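Local coordinates for protein guanine deaminase (Escherichia coli, PDB 6OHB) that catalyses the zinc-dependent hydrolytic deamination of guanine to xanthine and ammonia, a step of purine degradation, at residues P299-K313 against T339-Y352. Sequence-based numbering, arbitrary orientation.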
ATOM      1  N   PRO A 299       2.949   4.984  -9.991  1.00 44.78           N
ATOM      2  CA  PRO A 299       3.865   5.012  -8.837  1.00 40.02           C
ATOM      3  C   PRO A 299       4.228   3.635  -8.293  1.00 42.52           C
ATOM      4  O   PRO A 299       5.371   3.427  -7.855  1.00 43.71           O
ATOM      5  CB  PRO A 299       3.104   5.852  -7.804  1.00 44.51           C
ATOM      6  CG  PRO A 299       1.665   5.744  -8.210  1.00 40.05           C
ATOM      7  CD  PRO A 299       1.679   5.674  -9.711  1.00 36.49           C
ATOM      8  N   THR A 300       3.295   2.679  -8.318  1.00 43.44           N
ATOM      9  CA  THR A 300       3.524   1.394  -7.659  1.00 43.84           C
ATOM     10  C   THR A 300       4.670   0.622  -8.307  1.00 43.49           C
ATOM     11  O   THR A 300       5.602   0.180  -7.623  1.00 42.55           O
ATOM     12  CB  THR A 300       2.237   0.565  -7.675  1.00 42.73           C
ATOM     13  OG1 THR A 300       1.204   1.276  -6.988  1.00 45.83           O
ATOM     14  CG2 THR A 300       2.452  -0.777  -6.987  1.00 49.00           C
ATOM     15  N   SER A 301       4.616   0.447  -9.629  1.00 47.05           N
ATOM     16  CA  SER A 301       5.705  -0.235 -10.316  1.00 48.04           C
ATOM     17  C   SER A 301       6.992   0.584 -10.281  1.00 46.32           C
ATOM     18  O   SER A 301       8.085   0.010 -10.207  1.00 45.60           O
ATOM     19  CB  SER A 301       5.306  -0.570 -11.755  1.00 40.37           C
ATOM     20  OG  SER A 301       5.592   0.503 -12.630  1.00 52.99           O
ATOM     21  N   ASN A 302       6.892   1.919 -10.308  1.00 40.26           N
ATOM     22  CA  ASN A 302       8.098   2.736 -10.171  1.00 43.16           C
ATOM     23  C   ASN A 302       8.814   2.434  -8.858  1.00 52.51           C
ATOM     24  O   ASN A 302      10.051   2.419  -8.802  1.00 48.02           O
ATOM     25  CB  ASN A 302       7.763   4.227 -10.246  1.00 40.17           C
ATOM     26  CG  ASN A 302       7.307   4.671 -11.630  1.00 46.01           C
ATOM     27  OD1 ASN A 302       7.368   3.917 -12.605  1.00 43.33           O
ATOM     28  ND2 ASN A 302       6.846   5.909 -11.716  1.00 37.22           N
ATOM     29  N   LEU A 303       8.055   2.187  -7.789  1.00 48.39           N
ATOM     30  CA  LEU A 303       8.685   1.915  -6.503  1.00 43.47           C
ATOM     31  C   LEU A 303       9.179   0.472  -6.401  1.00 48.94           C
ATOM     32  O   LEU A 303      10.290   0.233  -5.911  1.00 48.53           O
ATOM     33  CB  LEU A 303       7.716   2.236  -5.366  1.00 45.10           C
ATOM     34  CG  LEU A 303       7.503   3.718  -5.061  1.00 42.81           C
ATOM     35  CD1 LEU A 303       6.493   3.894  -3.937  1.00 43.39           C
ATOM     36  CD2 LEU A 303       8.823   4.381  -4.708  1.00 42.39           C
ATOM     37  N   TYR A 304       8.382  -0.501  -6.860  1.00 42.92           N
ATOM     38  CA  TYR A 304       8.797  -1.901  -6.760  1.00 47.08           C
ATOM     39  C   TYR A 304      10.085  -2.169  -7.534  1.00 48.80           C
ATOM     40  O   TYR A 304      10.922  -2.969  -7.099  1.00 49.81           O
ATOM     41  CB  TYR A 304       7.694  -2.832  -7.269  1.00 47.97           C
ATOM     42  CG  TYR A 304       6.632  -3.193  -6.252  1.00 52.00           C
ATOM     43  CD1 TYR A 304       6.966  -3.800  -5.045  1.00 50.79           C
ATOM     44  CD2 TYR A 304       5.290  -2.948  -6.509  1.00 53.08           C
ATOM     45  CE1 TYR A 304       5.989  -4.136  -4.116  1.00 52.11           C
ATOM     46  CE2 TYR A 304       4.308  -3.282  -5.592  1.00 49.35           C
ATOM     47  CZ  TYR A 304       4.658  -3.872  -4.400  1.00 57.81           C
ATOM     48  OH  TYR A 304       3.667  -4.195  -3.500  1.00 60.95           O
ATOM     49  N   LEU A 305      10.245  -1.539  -8.696  1.00 50.07           N
ATOM     50  CA  LEU A 305      11.396  -1.753  -9.567  1.00 54.39           C
ATOM     51  C   LEU A 305      12.548  -0.792  -9.299  1.00 48.05           C
ATOM     52  O   LEU A 305      13.537  -0.817 -10.038  1.00 49.31           O
ATOM     53  CB  LEU A 305      10.971  -1.653 -11.037  1.00 47.56           C
ATOM     54  CG  LEU A 305      10.275  -2.841 -11.718  1.00 55.27           C
ATOM     55  CD1 LEU A 305      11.274  -3.931 -12.042  1.00 62.06           C
ATOM     56  CD2 LEU A 305       9.116  -3.418 -10.916  1.00 57.58           C
ATOM     57  N   GLY A 306      12.442   0.050  -8.274  1.00 47.38           N
ATOM     58  CA  GLY A 306      13.477   1.036  -8.003  1.00 43.38           C
ATOM     59  C   GLY A 306      13.717   1.970  -9.166  1.00 48.89           C
ATOM     60  O   GLY A 306      14.864   2.343  -9.442  1.00 54.12           O
ATOM     61  N   SER A 307      12.649   2.345  -9.865  1.00 53.14           N
ATOM     62  CA  SER A 307      12.775   3.180 -11.045  1.00 47.92           C
ATOM     63  C   SER A 307      13.113   4.626 -10.692  1.00 48.03           C
ATOM     64  O   SER A 307      13.992   5.236 -11.317  1.00 50.93           O
ATOM     65  CB  SER A 307      11.474   3.104 -11.836  1.00 48.71           C
ATOM     66  OG  SER A 307      11.522   1.985 -12.711  1.00 51.36           O
ATOM     67  N   GLY A 308      12.419   5.201  -9.721  1.00 48.99           N
ATOM     68  CA  GLY A 308      12.612   6.584  -9.348  1.00 54.00           C
ATOM     69  C   GLY A 308      11.276   7.234  -9.076  1.00 46.40           C
ATOM     70  O   GLY A 308      10.248   6.568  -8.992  1.00 43.36           O
ATOM     71  N   LEU A 309      11.278   8.559  -8.998  1.00 45.24           N
ATOM     72  CA  LEU A 309      10.102   9.317  -8.590  1.00 53.01           C
ATOM     73  C   LEU A 309       9.687  10.264  -9.711  1.00 48.62           C
ATOM     74  O   LEU A 309      10.461  11.145 -10.099  1.00 45.47           O
ATOM     75  CB  LEU A 309      10.385  10.086  -7.298  1.00 50.06           C
ATOM     76  CG  LEU A 309      11.233   9.356  -6.252  1.00 46.48           C
ATOM     77  CD1 LEU A 309      11.494  10.252  -5.052  1.00 48.48           C
ATOM     78  CD2 LEU A 309      10.552   8.071  -5.818  1.00 42.94           C
ATOM     79  N   PHE A 310       8.461  10.092 -10.208  1.00 53.47           N
ATOM     80  CA  PHE A 310       7.960  10.924 -11.295  1.00 43.79           C
ATOM     81  C   PHE A 310       7.720  12.335 -10.785  1.00 46.76           C
ATOM     82  O   PHE A 310       7.129  12.531  -9.719  1.00 47.81           O
ATOM     83  CB  PHE A 310       6.671  10.328 -11.869  1.00 41.84           C
ATOM     84  CG  PHE A 310       5.958  11.222 -12.860  1.00 47.51           C
ATOM     85  CD1 PHE A 310       6.399  11.326 -14.170  1.00 46.21           C
ATOM     86  CD2 PHE A 310       4.838  11.948 -12.480  1.00 49.05           C
ATOM     87  CE1 PHE A 310       5.745  12.136 -15.076  1.00 47.36           C
ATOM     88  CE2 PHE A 310       4.176  12.766 -13.382  1.00 42.59           C
ATOM     89  CZ  PHE A 310       4.630  12.858 -14.682  1.00 46.64           C
ATOM     90  N   ASN A 311       8.171  13.319 -11.562  1.00 47.30           N
ATOM     91  CA  ASN A 311       8.123  14.725 -11.161  1.00 53.70           C
ATOM     92  C   ASN A 311       6.809  15.324 -11.652  1.00 49.23           C
ATOM     93  O   ASN A 311       6.732  15.979 -12.692  1.00 53.44           O
ATOM     94  CB  ASN A 311       9.332  15.472 -11.715  1.00 52.19           C
ATOM     95  CG  ASN A 311       9.538  16.824 -11.065  1.00 55.03           C
ATOM     96  OD1 ASN A 311       8.764  17.240 -10.204  1.00 53.56           O
ATOM     97  ND2 ASN A 311      10.586  17.526 -11.485  1.00 59.89           N
ATOM     98  N   LEU A 312       5.748  15.078 -10.878  1.00 50.80           N
ATOM     99  CA  LEU A 312       4.432  15.599 -11.236  1.00 49.16           C
ATOM    100  C   LEU A 312       4.411  17.121 -11.217  1.00 51.82           C
ATOM    101  O   LEU A 312       3.669  17.745 -11.988  1.00 55.63           O
ATOM    102  CB  LEU A 312       3.369  15.036 -10.290  1.00 50.65           C
ATOM    103  CG  LEU A 312       1.925  15.485 -10.542  1.00 45.72           C
ATOM    104  CD1 LEU A 312       1.422  14.950 -11.874  1.00 41.81           C
ATOM    105  CD2 LEU A 312       1.013  15.046  -9.407  1.00 44.47           C
ATOM    106  N   LYS A 313       5.218  17.734 -10.348  1.00 51.08           N
ATOM    107  CA  LYS A 313       5.257  19.189 -10.260  1.00 50.25           C
ATOM    108  C   LYS A 313       5.777  19.804 -11.553  1.00 55.59           C
ATOM    109  O   LYS A 313       5.197  20.769 -12.072  1.00 54.52           O
ATOM    110  CB  LYS A 313       6.122  19.606  -9.071  1.00 52.46           C
ATOM    111  CG  LYS A 313       6.424  21.090  -8.991  1.00 56.31           C
ATOM    112  CD  LYS A 313       7.323  21.368  -7.799  1.00 60.48           C
ATOM    113  CE  LYS A 313       7.826  22.800  -7.779  1.00 66.38           C
ATOM    114  NZ  LYS A 313       8.869  22.981  -6.727  1.00 69.47           N
ATOM    115  N   THR A 339      -3.435   3.043  -5.922  1.00 33.60           N
ATOM    116  CA  THR A 339      -2.491   3.699  -6.830  1.00 36.89           C
ATOM    117  C   THR A 339      -2.257   5.149  -6.425  1.00 36.72           C
ATOM    118  O   THR A 339      -1.117   5.631  -6.425  1.00 41.93           O
ATOM    119  CB  THR A 339      -2.990   3.621  -8.274  1.00 41.27           C
ATOM    120  OG1 THR A 339      -3.190   2.252  -8.638  1.00 38.94           O
ATOM    121  CG2 THR A 339      -1.978   4.242  -9.224  1.00 41.24           C
ATOM    122  N   LEU A 340      -3.327   5.860  -6.073  1.00 41.31           N
ATOM    123  CA  LEU A 340      -3.172   7.243  -5.642  1.00 39.29           C
ATOM    124  C   LEU A 340      -2.478   7.319  -4.289  1.00 33.56           C
ATOM    125  O   LEU A 340      -1.736   8.268  -4.028  1.00 40.84           O
ATOM    126  CB  LEU A 340      -4.532   7.932  -5.591  1.00 34.77           C
ATOM    127  CG  LEU A 340      -5.270   8.077  -6.922  1.00 42.28           C
ATOM    128  CD1 LEU A 340      -6.728   8.446  -6.666  1.00 39.43           C
ATOM    129  CD2 LEU A 340      -4.590   9.110  -7.815  1.00 38.64           C
ATOM    130  N   ASN A 341      -2.703   6.336  -3.419  1.00 36.78           N
ATOM    131  CA  ASN A 341      -1.927   6.262  -2.180  1.00 43.34           C
ATOM    132  C   ASN A 341      -0.426   6.183  -2.468  1.00 38.90           C
ATOM    133  O   ASN A 341       0.386   6.892  -1.843  1.00 40.90           O
ATOM    134  CB  ASN A 341      -2.382   5.054  -1.363  1.00 39.06           C
ATOM    135  CG  ASN A 341      -2.034   5.176   0.104  1.00 55.03           C
ATOM    136  OD1 ASN A 341      -2.126   6.255   0.690  1.00 54.68           O
ATOM    137  ND2 ASN A 341      -1.626   4.065   0.708  1.00 46.85           N
ATOM    138  N   GLU A 342      -0.039   5.341  -3.432  1.00 35.45           N
ATOM    139  CA  GLU A 342       1.380   5.229  -3.768  1.00 43.85           C
ATOM    140  C   GLU A 342       1.901   6.514  -4.402  1.00 39.90           C
ATOM    141  O   GLU A 342       3.037   6.934  -4.131  1.00 41.50           O
ATOM    142  CB  GLU A 342       1.620   4.042  -4.700  1.00 37.73           C
ATOM    143  CG  GLU A 342       1.224   2.700  -4.109  1.00 49.65           C
ATOM    144  CD  GLU A 342       2.075   2.311  -2.915  1.00 58.33           C
ATOM    145  OE1 GLU A 342       3.313   2.461  -2.993  1.00 56.08           O
ATOM    146  OE2 GLU A 342       1.504   1.851  -1.901  1.00 61.76           O
ATOM    147  N   ALA A 343       1.081   7.157  -5.238  1.00 33.72           N
ATOM    148  CA  ALA A 343       1.463   8.446  -5.803  1.00 35.82           C
ATOM    149  C   ALA A 343       1.689   9.473  -4.705  1.00 37.34           C
ATOM    150  O   ALA A 343       2.630  10.273  -4.771  1.00 42.84           O
ATOM    151  CB  ALA A 343       0.394   8.935  -6.777  1.00 36.48           C
ATOM    152  N   TYR A 344       0.823   9.471  -3.690  1.00 31.25           N
ATOM    153  CA  TYR A 344       0.989  10.378  -2.563  1.00 32.87           C
ATOM    154  C   TYR A 344       2.321  10.143  -1.854  1.00 40.84           C
ATOM    155  O   TYR A 344       3.012  11.101  -1.488  1.00 40.38           O
ATOM    156  CB  TYR A 344      -0.187  10.217  -1.597  1.00 34.31           C
ATOM    157  CG  TYR A 344      -0.138  11.157  -0.417  1.00 44.62           C
ATOM    158  CD1 TYR A 344       0.558  10.820   0.745  1.00 44.63           C
ATOM    159  CD2 TYR A 344      -0.780  12.389  -0.463  1.00 43.80           C
ATOM    160  CE1 TYR A 344       0.611  11.688   1.828  1.00 50.71           C
ATOM    161  CE2 TYR A 344      -0.735  13.261   0.614  1.00 46.44           C
ATOM    162  CZ  TYR A 344      -0.038  12.907   1.754  1.00 54.92           C
ATOM    163  OH  TYR A 344       0.005  13.776   2.823  1.00 63.12           O
ATOM    164  N   LYS A 345       2.703   8.877  -1.647  1.00 32.87           N
ATOM    165  CA  LYS A 345       4.001   8.630  -1.003  1.00 40.62           C
ATOM    166  C   LYS A 345       5.166   9.087  -1.884  1.00 40.35           C
ATOM    167  O   LYS A 345       6.120   9.706  -1.393  1.00 38.35           O
ATOM    168  CB  LYS A 345       4.159   7.157  -0.622  1.00 40.19           C
ATOM    169  CG  LYS A 345       3.202   6.699   0.468  1.00 41.95           C
ATOM    170  CD  LYS A 345       3.305   5.203   0.680  1.00 46.57           C
ATOM    171  CE  LYS A 345       1.941   4.556   0.760  1.00 53.65           C
ATOM    172  NZ  LYS A 345       2.000   3.153   0.278  1.00 56.90           N
ATOM    173  N   VAL A 346       5.106   8.795  -3.186  1.00 35.06           N
ATOM    174  CA  VAL A 346       6.167   9.221  -4.098  1.00 39.75           C
ATOM    175  C   VAL A 346       6.331  10.740  -4.058  1.00 45.77           C
ATOM    176  O   VAL A 346       7.453  11.276  -3.962  1.00 46.06           O
ATOM    177  CB  VAL A 346       5.847   8.721  -5.523  1.00 42.49           C
ATOM    178  CG1 VAL A 346       6.542   9.571  -6.575  1.00 45.78           C
ATOM    179  CG2 VAL A 346       6.207   7.245  -5.673  1.00 38.84           C
ATOM    180  N   LEU A 347       5.210  11.462  -4.072  1.00 41.11           N
ATOM    181  CA  LEU A 347       5.282  12.915  -4.101  1.00 45.97           C
ATOM    182  C   LEU A 347       5.719  13.483  -2.756  1.00 42.95           C
ATOM    183  O   LEU A 347       6.439  14.487  -2.709  1.00 46.86           O
ATOM    184  CB  LEU A 347       3.939  13.479  -4.554  1.00 40.90           C
ATOM    185  CG  LEU A 347       3.767  13.012  -6.002  1.00 43.27           C
ATOM    186  CD1 LEU A 347       2.325  13.111  -6.478  1.00 42.16           C
ATOM    187  CD2 LEU A 347       4.725  13.776  -6.920  1.00 43.25           C
ATOM    188  N   GLN A 348       5.309  12.854  -1.648  1.00 38.45           N
ATOM    189  CA  GLN A 348       5.832  13.261  -0.347  1.00 48.07           C
ATOM    190  C   GLN A 348       7.346  13.107  -0.305  1.00 47.12           C
ATOM    191  O   GLN A 348       8.048  13.923   0.303  1.00 44.38           O
ATOM    192  CB  GLN A 348       5.193  12.436   0.772  1.00 45.00           C
ATOM    193  CG  GLN A 348       3.874  12.978   1.301  1.00 55.46           C
ATOM    194  CD  GLN A 348       4.003  14.359   1.919  1.00 57.86           C
ATOM    195  OE1 GLN A 348       3.421  15.327   1.424  1.00 63.85           O
ATOM    196  NE2 GLN A 348       4.782  14.461   2.991  1.00 50.70           N
ATOM    197  N   LEU A 349       7.868  12.057  -0.945  1.00 50.07           N
ATOM    198  CA  LEU A 349       9.316  11.913  -1.025  1.00 48.52           C
ATOM    199  C   LEU A 349       9.947  13.018  -1.858  1.00 54.99           C
ATOM    200  O   LEU A 349      11.103  13.390  -1.616  1.00 56.32           O
ATOM    201  CB  LEU A 349       9.690  10.552  -1.601  1.00 43.86           C
ATOM    202  CG  LEU A 349       9.620   9.361  -0.650  1.00 50.24           C
ATOM    203  CD1 LEU A 349       9.950   8.109  -1.422  1.00 44.44           C
ATOM    204  CD2 LEU A 349      10.564   9.530   0.531  1.00 47.38           C
ATOM    205  N   GLN A 350       9.219  13.565  -2.832  1.00 55.40           N
ATOM    206  CA  GLN A 350       9.763  14.691  -3.591  1.00 49.35           C
ATOM    207  C   GLN A 350       9.417  16.061  -3.006  1.00 50.25           C
ATOM    208  O   GLN A 350       9.725  17.082  -3.632  1.00 52.21           O
ATOM    209  CB  GLN A 350       9.306  14.628  -5.049  1.00 48.95           C
ATOM    210  CG  GLN A 350       9.708  13.356  -5.747  1.00 48.71           C
ATOM    211  CD  GLN A 350       9.207  13.305  -7.170  1.00 48.95           C
ATOM    212  OE1 GLN A 350       9.674  14.050  -8.029  1.00 54.19           O
ATOM    213  NE2 GLN A 350       8.247  12.428  -7.428  1.00 47.40           N
ATOM    214  N   GLY A 351       8.791  16.118  -1.832  1.00 51.08           N
ATOM    215  CA  GLY A 351       8.381  17.391  -1.270  1.00 45.75           C
ATOM    216  C   GLY A 351       7.133  17.990  -1.878  1.00 52.57           C
ATOM    217  O   GLY A 351       6.832  19.160  -1.615  1.00 48.73           O
ATOM    218  N   TYR A 352       6.398  17.227  -2.681  1.00 53.33           N
ATOM    219  CA  TYR A 352       5.184  17.687  -3.340  1.00 48.55           C
ATOM    220  C   TYR A 352       3.970  17.117  -2.616  1.00 51.19           C
ATOM    221  O   TYR A 352       3.863  15.899  -2.440  1.00 47.49           O
ATOM    222  CB  TYR A 352       5.191  17.252  -4.805  1.00 49.63           C
ATOM    223  CG  TYR A 352       4.009  17.705  -5.626  1.00 52.48           C
ATOM    224  CD1 TYR A 352       2.890  16.892  -5.777  1.00 52.82           C
ATOM    225  CD2 TYR A 352       4.023  18.930  -6.279  1.00 53.39           C
ATOM    226  CE1 TYR A 352       1.810  17.297  -6.540  1.00 49.95           C
ATOM    227  CE2 TYR A 352       2.947  19.343  -7.045  1.00 54.52           C
ATOM    228  CZ  TYR A 352       1.844  18.521  -7.174  1.00 51.30           C
ATOM    229  OH  TYR A 352       0.769  18.928  -7.936  1.00 59.17           O
TER
HETATM  230  O   HOH W   1      -0.936   0.763  -8.541  1.00 45.31           O
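The ring of Y352 has K313 N over one face, offset toward the rim, while K313 CB and L312 CD2 both come in obliquely, the first 3.6 Å from Y352 CD2 and the second 3.7 Å from Y352 CE1. The phenol oxygen is bonded to E358. L312 also serves the F310 ring, where its CD1 lies in plane at the edge; that ring meets F297 of strand 294-297. A third flat group is the amide of Q350, whose side chain runs past that of L309 in the opposite direction, NE2 3.2 Å from L309 CB. That nitrogen donates to F310 O at 2.6 Å, nearly straight (167°); the carbonyl oxygen lies close to the Q350 amide plane, yet the donor meets it from well above the carbonyl plane. A chain extended beyond CG carries the amide to this loop carbonyl, and putting an alanine here would probably leave F310 O without this donor and L309 without the aliphatic wall beside it.

All this belongs to the amidohydrolase TIM barrel: helix 299-304 follows strand 294-297, helix 336-349 follows strand 321-324, and the axes of 299-304 and 339-349 pass 8.9 Å apart, 56° between their directions. F297 and M324, from those strands, underlie the contact. At its heart P299 is a knob in the hole formed by T339, E342, A343 and V346. V346 splits its branches: CG2 faces L303, whereas CG1, anti to the backbone N (chi1 156°), reaches L309 CB at 3.9 Å. Toward the metal side, T300 OG1 meets E342 CG, and one water joins T300 OG1 to T339 OG1, which is also bonded to N335 O; the T300 side chain is about 11 Å from the zinc ion. E342 OE2 forms salt bridges with K345 NZ, at 2.6 Å, and with K345 of the second subunit; L349 of the second subunit packs on L303.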